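Local coordinates for protein mandelate racemase/muconate lactonizing enzyme/Enolase superfamily (Rhodobacter sphaeroides, PDB 2HZG) that belongs to the enolase superfamily, mandelate racemase/muconate lactonizing group, and holds a sodium ion at the acidic metal site of its barrel domain, at residues V164-G169 / G194-D199; D181-A186 / D219-L224. All blocks are in the same frame, centred on the assembly; numbering follows the deposited sequence. Where two conformers were deposited one is given.

Contact 1: V164-G169 / G194-D199. With NA (sodium ion), chain C.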
loop_
_atom_site.group_PDB
_atom_site.type_symbol
_atom_site.label_atom_id
_atom_site.label_comp_id
_atom_site.label_asym_id
_atom_site.label_seq_id
_atom_site.Cartn_x
_atom_site.Cartn_y
_atom_site.Cartn_z
ATOM N N VAL A 164 5.712 -25.893 -15.618
ATOM C CA VAL A 164 4.461 -25.145 -15.798
ATOM C C VAL A 164 3.909 -24.710 -14.434
ATOM O O VAL A 164 3.998 -25.460 -13.451
ATOM C CB VAL A 164 3.365 -25.966 -16.555
ATOM C CG1 VAL A 164 2.073 -25.173 -16.681
ATOM C CG2 VAL A 164 3.837 -26.398 -17.958
ATOM N N LYS A 165 3.343 -23.503 -14.390
ATOM C CA LYS A 165 2.604 -23.027 -13.221
ATOM C C LYS A 165 1.193 -22.706 -13.671
ATOM O O LYS A 165 1.000 -22.119 -14.726
ATOM C CB LYS A 165 3.248 -21.775 -12.619
ATOM C CG LYS A 165 2.585 -21.330 -11.307
ATOM C CD LYS A 165 3.353 -20.192 -10.675
ATOM C CE LYS A 165 2.946 -18.844 -11.251
ATOM N NZ LYS A 165 3.749 -17.737 -10.635
ATOM N N PHE A 166 0.202 -23.130 -12.901
ATOM C CA PHE A 166 -1.156 -22.656 -13.094
ATOM C C PHE A 166 -1.566 -21.788 -11.915
ATOM O O PHE A 166 -1.242 -22.090 -10.773
ATOM C CB PHE A 166 -2.132 -23.820 -13.236
ATOM C CG PHE A 166 -2.000 -24.545 -14.528
ATOM C CD1 PHE A 166 -2.658 -24.082 -15.648
ATOM C CD2 PHE A 166 -1.165 -25.656 -14.639
ATOM C CE1 PHE A 166 -2.531 -24.726 -16.853
ATOM C CE2 PHE A 166 -1.038 -26.306 -15.855
ATOM C CZ PHE A 166 -1.708 -25.829 -16.955
ATOM N N GLY A 167 -2.304 -20.727 -12.202
ATOM C CA GLY A 167 -2.720 -19.807 -11.161
ATOM C C GLY A 167 -4.163 -19.471 -11.330
ATOM O O GLY A 167 -4.701 -19.589 -12.432
ATOM N N TRP A 168 -4.796 -19.076 -10.231
ATOM C CA TRP A 168 -6.080 -18.381 -10.284
ATOM C C TRP A 168 -7.167 -19.223 -10.987
ATOM O O TRP A 168 -7.291 -20.432 -10.726
ATOM C CB TRP A 168 -5.918 -17.005 -10.959
ATOM C CG TRP A 168 -4.848 -16.099 -10.350
ATOM C CD1 TRP A 168 -3.501 -16.094 -10.642
ATOM C CD2 TRP A 168 -5.048 -15.060 -9.385
ATOM N NE1 TRP A 168 -2.859 -15.127 -9.906
ATOM C CE2 TRP A 168 -3.782 -14.467 -9.137
ATOM C CE3 TRP A 168 -6.170 -14.560 -8.714
ATOM C CZ2 TRP A 168 -3.613 -13.406 -8.233
ATOM C CZ3 TRP A 168 -5.999 -13.488 -7.819
ATOM C CH2 TRP A 168 -4.734 -12.932 -7.592
ATOM N N GLY A 169 -7.940 -18.596 -11.870
ATOM C CA GLY A 169 -9.139 -19.256 -12.412
ATOM C C GLY A 169 -9.996 -19.687 -11.226
ATOM O O GLY A 169 -10.191 -18.914 -10.285
ATOM N N GLY A 194 8.121 -33.057 -15.516
ATOM C CA GLY A 194 8.150 -31.600 -15.398
ATOM C C GLY A 194 7.944 -31.061 -13.994
ATOM O O GLY A 194 7.380 -31.741 -13.141
ATOM N N ASP A 195 8.414 -29.839 -13.758
ATOM C CA ASP A 195 8.095 -29.111 -12.529
ATOM C C ASP A 195 6.704 -28.486 -12.640
ATOM O O ASP A 195 6.346 -27.886 -13.672
ATOM C CB ASP A 195 9.148 -28.045 -12.223
ATOM C CG ASP A 195 10.526 -28.636 -11.962
ATOM O OD1 ASP A 195 10.599 -29.806 -11.562
ATOM O OD2 ASP A 195 11.542 -27.924 -12.133
ATOM N N LEU A 196 5.910 -28.673 -11.586
ATOM C CA LEU A 196 4.574 -28.120 -11.526
ATOM C C LEU A 196 4.466 -27.192 -10.326
ATOM O O LEU A 196 4.845 -27.559 -9.208
ATOM C CB LEU A 196 3.507 -29.222 -11.455
ATOM C CG LEU A 196 2.038 -28.799 -11.358
ATOM C CD1 LEU A 196 1.574 -27.973 -12.563
ATOM C CD2 LEU A 196 1.145 -30.019 -11.181
ATOM N N MET A 197 3.972 -25.982 -10.579
ATOM C CA MET A 197 3.769 -25.001 -9.529
ATOM C C MET A 197 2.302 -24.588 -9.541
ATOM O O MET A 197 1.639 -24.662 -10.580
ATOM C CB MET A 197 4.686 -23.796 -9.719
ATOM C CG MET A 197 6.179 -24.097 -9.529
ATOM S SD MET A 197 6.977 -24.957 -10.928
ATOM C CE MET A 197 7.060 -23.692 -12.118
ATOM N N VAL A 198 1.810 -24.173 -8.372
ATOM C CA VAL A 198 0.430 -23.750 -8.212
ATOM C C VAL A 198 0.366 -22.399 -7.508
ATOM O O VAL A 198 1.011 -22.191 -6.479
ATOM C CB VAL A 198 -0.412 -24.805 -7.440
ATOM C CG1 VAL A 198 -1.861 -24.302 -7.189
ATOM C CG2 VAL A 198 -0.401 -26.151 -8.185
ATOM N N ASP A 199 -0.417 -21.498 -8.085
ATOM C CA ASP A 199 -0.586 -20.146 -7.568
ATOM C C ASP A 199 -2.062 -19.925 -7.294
ATOM O O ASP A 199 -2.885 -20.002 -8.194
ATOM C CB ASP A 199 -0.049 -19.169 -8.624
ATOM C CG ASP A 199 -0.382 -17.701 -8.336
ATOM O OD1 ASP A 199 -0.858 -17.336 -7.242
ATOM O OD2 ASP A 199 -0.148 -16.887 -9.269
HETATM NA NA NA C . 1.340 -15.102 -9.007
HETATM O O HOH W 1 2.160 -15.351 -11.429
HETATM O O HOH W 2 -0.012 -13.336 -10.063
HETATM O O HOH W 3 -0.711 -14.843 -7.053
#
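Lys165 and Asp199 rise from the same face of adjacent parallel strands, 164-167 and 195-199; Asp199 binds the sodium ion directly, and Lys165 reaches it through a water. Asp199 has CG anti to its backbone N (chi1 170°), and OD2 binds the metal at 2.3 Å; OD1 accepts a short hydrogen bond, 2.5 Å, from water 3, itself a ligand, and another from the backbone N of Gly201. Lys165 CG is also anti to its backbone N, and the chain bends at chi3 (84°). The Lys165 and Met197 side chains cross at about a right angle, Lys165 CG 3.6 Å from Met197 CB, while Lys165 CE passes 4.0 Å from Asp199 CB. Lys165 NZ ends 4.2 Å from Asp199 OD2, beyond salt-bridge contact, and donates to metal-bound water 1; salt bridges to Glu227 and Glu329 probably keep it protonated. The indole of Trp168 flanks the carboxylate obliquely, planes 72° apart, with NE1 3.3 Å from Asp199 OD2. On the other face Leu196 CD1 lies at the edge of the Phe166 ring, 4.1 Å from Phe166 CD2. Five backbone hydrogen bonds fix the register, from Val164 N to Asp195 O through Trp168 N to Asp199 O. Glu227 and Glu254 complete the protein ligands: the acidic metal site at the C-terminal ends of the strands in the enolase-superfamily beta/alpha barrel.

Contact 2: D181-A186 / D219-L224; sequences DQIMAA and DAAGVL
Ile183 has CG1 anti to its carbonyl carbon (chi1 -68°), which leaves CG2 anti to the backbone N, and Met184 folds its chain at chi2 (-55°) and chi3, so that both side chains meet the end of helix 215-220. This is apolar packing between helix 176-190 and the end of helix 215-220, on the outside of the beta/alpha barrel, made where helix 215-220 stops in a Schellman motif. Gly222, with positive phi (66°), turns the chain toward the next barrel strand; its N bonds back to Asp219 O at 3.0 Å. The Ala221 methyl points toward helix 176-190, where Ile183 CG2 touches Ala221 CB at 3.5 Å. Just after the turn, Val223 adds its CG2, 4.0 Å from Ile183 CG2, the two branched side chains crossing at about a right angle. Leu218 touches both Ile183 and Val223, extending this apolar cluster into helix 215-220. Polar ties lie beside the packing: Arg187 NE bonds to Ala221 O, and Asp219 accepts backbone N-H groups from Arg247 and Val248. At the more open margin the Met184 CE methyl sits against Ala220 and Ala221, 3.6 Å from Ala221 N and 3.8 Å from Ala220 CB.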
loop_
_atom_site.group_PDB
_atom_site.type_symbol
_atom_site.label_atom_id
_atom_site.label_comp_id
_atom_site.label_asym_id
_atom_site.label_seq_id
_atom_site.Cartn_x
_atom_site.Cartn_y
_atom_site.Cartn_z
ATOM N N ASP A 181 -9.006 -32.091 -8.676
ATOM C CA ASP A 181 -9.283 -32.402 -10.081
ATOM C C ASP A 181 -8.447 -31.510 -11.016
ATOM O O ASP A 181 -7.857 -31.985 -11.976
ATOM C CB ASP A 181 -10.768 -32.220 -10.370
ATOM C CG ASP A 181 -11.641 -33.353 -9.779
ATOM O OD1 ASP A 181 -11.103 -34.394 -9.351
ATOM O OD2 ASP A 181 -12.870 -33.173 -9.735
ATOM N N GLN A 182 -8.381 -30.222 -10.684
ATOM C CA GLN A 182 -7.609 -29.243 -11.452
ATOM C C GLN A 182 -6.110 -29.536 -11.417
ATOM O O GLN A 182 -5.441 -29.520 -12.446
ATOM C CB GLN A 182 -7.882 -27.828 -10.916
ATOM C CG GLN A 182 -9.227 -27.266 -11.296
ATOM C CD GLN A 182 -9.262 -26.744 -12.743
ATOM O OE1 GLN A 182 -8.296 -26.887 -13.488
ATOM N NE2 GLN A 182 -10.370 -26.144 -13.128
ATOM N N ILE A 183 -5.591 -29.784 -10.222
ATOM C CA ILE A 183 -4.160 -29.967 -10.004
ATOM C C ILE A 183 -3.682 -31.279 -10.623
ATOM O O ILE A 183 -2.619 -31.334 -11.244
ATOM C CB ILE A 183 -3.829 -29.857 -8.478
ATOM C CG1 ILE A 183 -4.048 -28.400 -7.995
ATOM C CG2 ILE A 183 -2.410 -30.300 -8.176
ATOM C CD1 ILE A 183 -4.157 -28.236 -6.459
ATOM N N MET A 184 -4.483 -32.330 -10.452
ATOM C CA MET A 184 -4.190 -33.632 -11.069
ATOM C C MET A 184 -4.229 -33.571 -12.592
ATOM O O MET A 184 -3.403 -34.193 -13.253
ATOM C CB MET A 184 -5.148 -34.696 -10.545
ATOM C CG MET A 184 -4.929 -35.048 -9.070
ATOM S SD MET A 184 -3.223 -35.536 -8.728
ATOM C CE MET A 184 -3.086 -34.966 -7.031
ATOM N N ALA A 185 -5.171 -32.807 -13.134
ATOM C CA ALA A 185 -5.263 -32.573 -14.586
ATOM C C ALA A 185 -4.029 -31.816 -15.116
ATOM O O ALA A 185 -3.477 -32.186 -16.151
ATOM C CB ALA A 185 -6.556 -31.849 -14.938
ATOM N N ALA A 186 -3.569 -30.802 -14.375
ATOM C CA ALA A 186 -2.281 -30.143 -14.676
ATOM C C ALA A 186 -1.117 -31.143 -14.719
ATOM O O ALA A 186 -0.327 -31.161 -15.676
ATOM C CB ALA A 186 -1.997 -29.018 -13.664
ATOM N N ASP A 219 0.984 -32.380 -2.707
ATOM C CA ASP A 219 2.096 -33.328 -2.578
ATOM C C ASP A 219 1.889 -34.562 -3.475
ATOM O O ASP A 219 2.840 -35.045 -4.076
ATOM C CB ASP A 219 2.351 -33.730 -1.119
ATOM C CG ASP A 219 3.197 -32.693 -0.347
ATOM O OD1 ASP A 219 3.694 -31.699 -0.954
ATOM O OD2 ASP A 219 3.354 -32.873 0.887
ATOM N N ALA A 220 0.645 -35.031 -3.594
ATOM C CA ALA A 220 0.334 -36.182 -4.458
ATOM C C ALA A 220 0.651 -35.868 -5.936
ATOM O O ALA A 220 1.095 -36.742 -6.681
ATOM C CB ALA A 220 -1.137 -36.620 -4.279
ATOM N N ALA A 221 0.430 -34.617 -6.343
ATOM C CA ALA A 221 0.754 -34.153 -7.696
ATOM C C ALA A 221 2.218 -33.741 -7.857
ATOM O O ALA A 221 2.630 -33.322 -8.937
ATOM C CB ALA A 221 -0.173 -33.010 -8.100
ATOM N N GLY A 222 2.990 -33.838 -6.779
ATOM C CA GLY A 222 4.422 -33.527 -6.790
ATOM C C GLY A 222 4.697 -32.051 -7.058
ATOM O O GLY A 222 5.703 -31.705 -7.680
ATOM N N VAL A 223 3.799 -31.190 -6.587
ATOM C CA VAL A 223 3.922 -29.737 -6.782
ATOM C C VAL A 223 5.130 -29.144 -6.032
ATOM O O VAL A 223 5.369 -29.430 -4.843
ATOM C CB VAL A 223 2.596 -29.012 -6.435
ATOM C CG1 VAL A 223 2.731 -27.480 -6.563
ATOM C CG2 VAL A 223 1.466 -29.512 -7.341
ATOM N N LEU A 224 5.904 -28.336 -6.746
ATOM C CA LEU A 224 7.106 -27.713 -6.188
ATOM C C LEU A 224 6.790 -26.620 -5.148
ATOM O O LEU A 224 7.385 -26.590 -4.070
ATOM C CB LEU A 224 7.981 -27.145 -7.321
ATOM C CG LEU A 224 9.254 -26.363 -6.954
ATOM C CD1 LEU A 224 10.285 -27.275 -6.286
ATOM C CD2 LEU A 224 9.851 -25.653 -8.190
#

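In the fold
Both contacts belong to the barrel domain, their centres about 9 Å apart. Along the chain their segments alternate: strand 163-167, helix 176-190, strand 195-199, then the end of helix 215-220 leading to strand 225-227. The first three make a beta-alpha-beta unit, with contact 1 pairing its strands and contact 2 joining its helix to the end of helix 215-220. The layers touch where Phe166 CD2 meets Ala186 CB at 3.6 Å and Val198 CG2 meets Val223 CG1 at 3.8 Å. Leu196 O and Leu224 N, 2.8 Å apart, probably hydrogen-bond. The inner face of contact 1 carries the sodium site, while its outer face packs against the helical shell that includes contact 2.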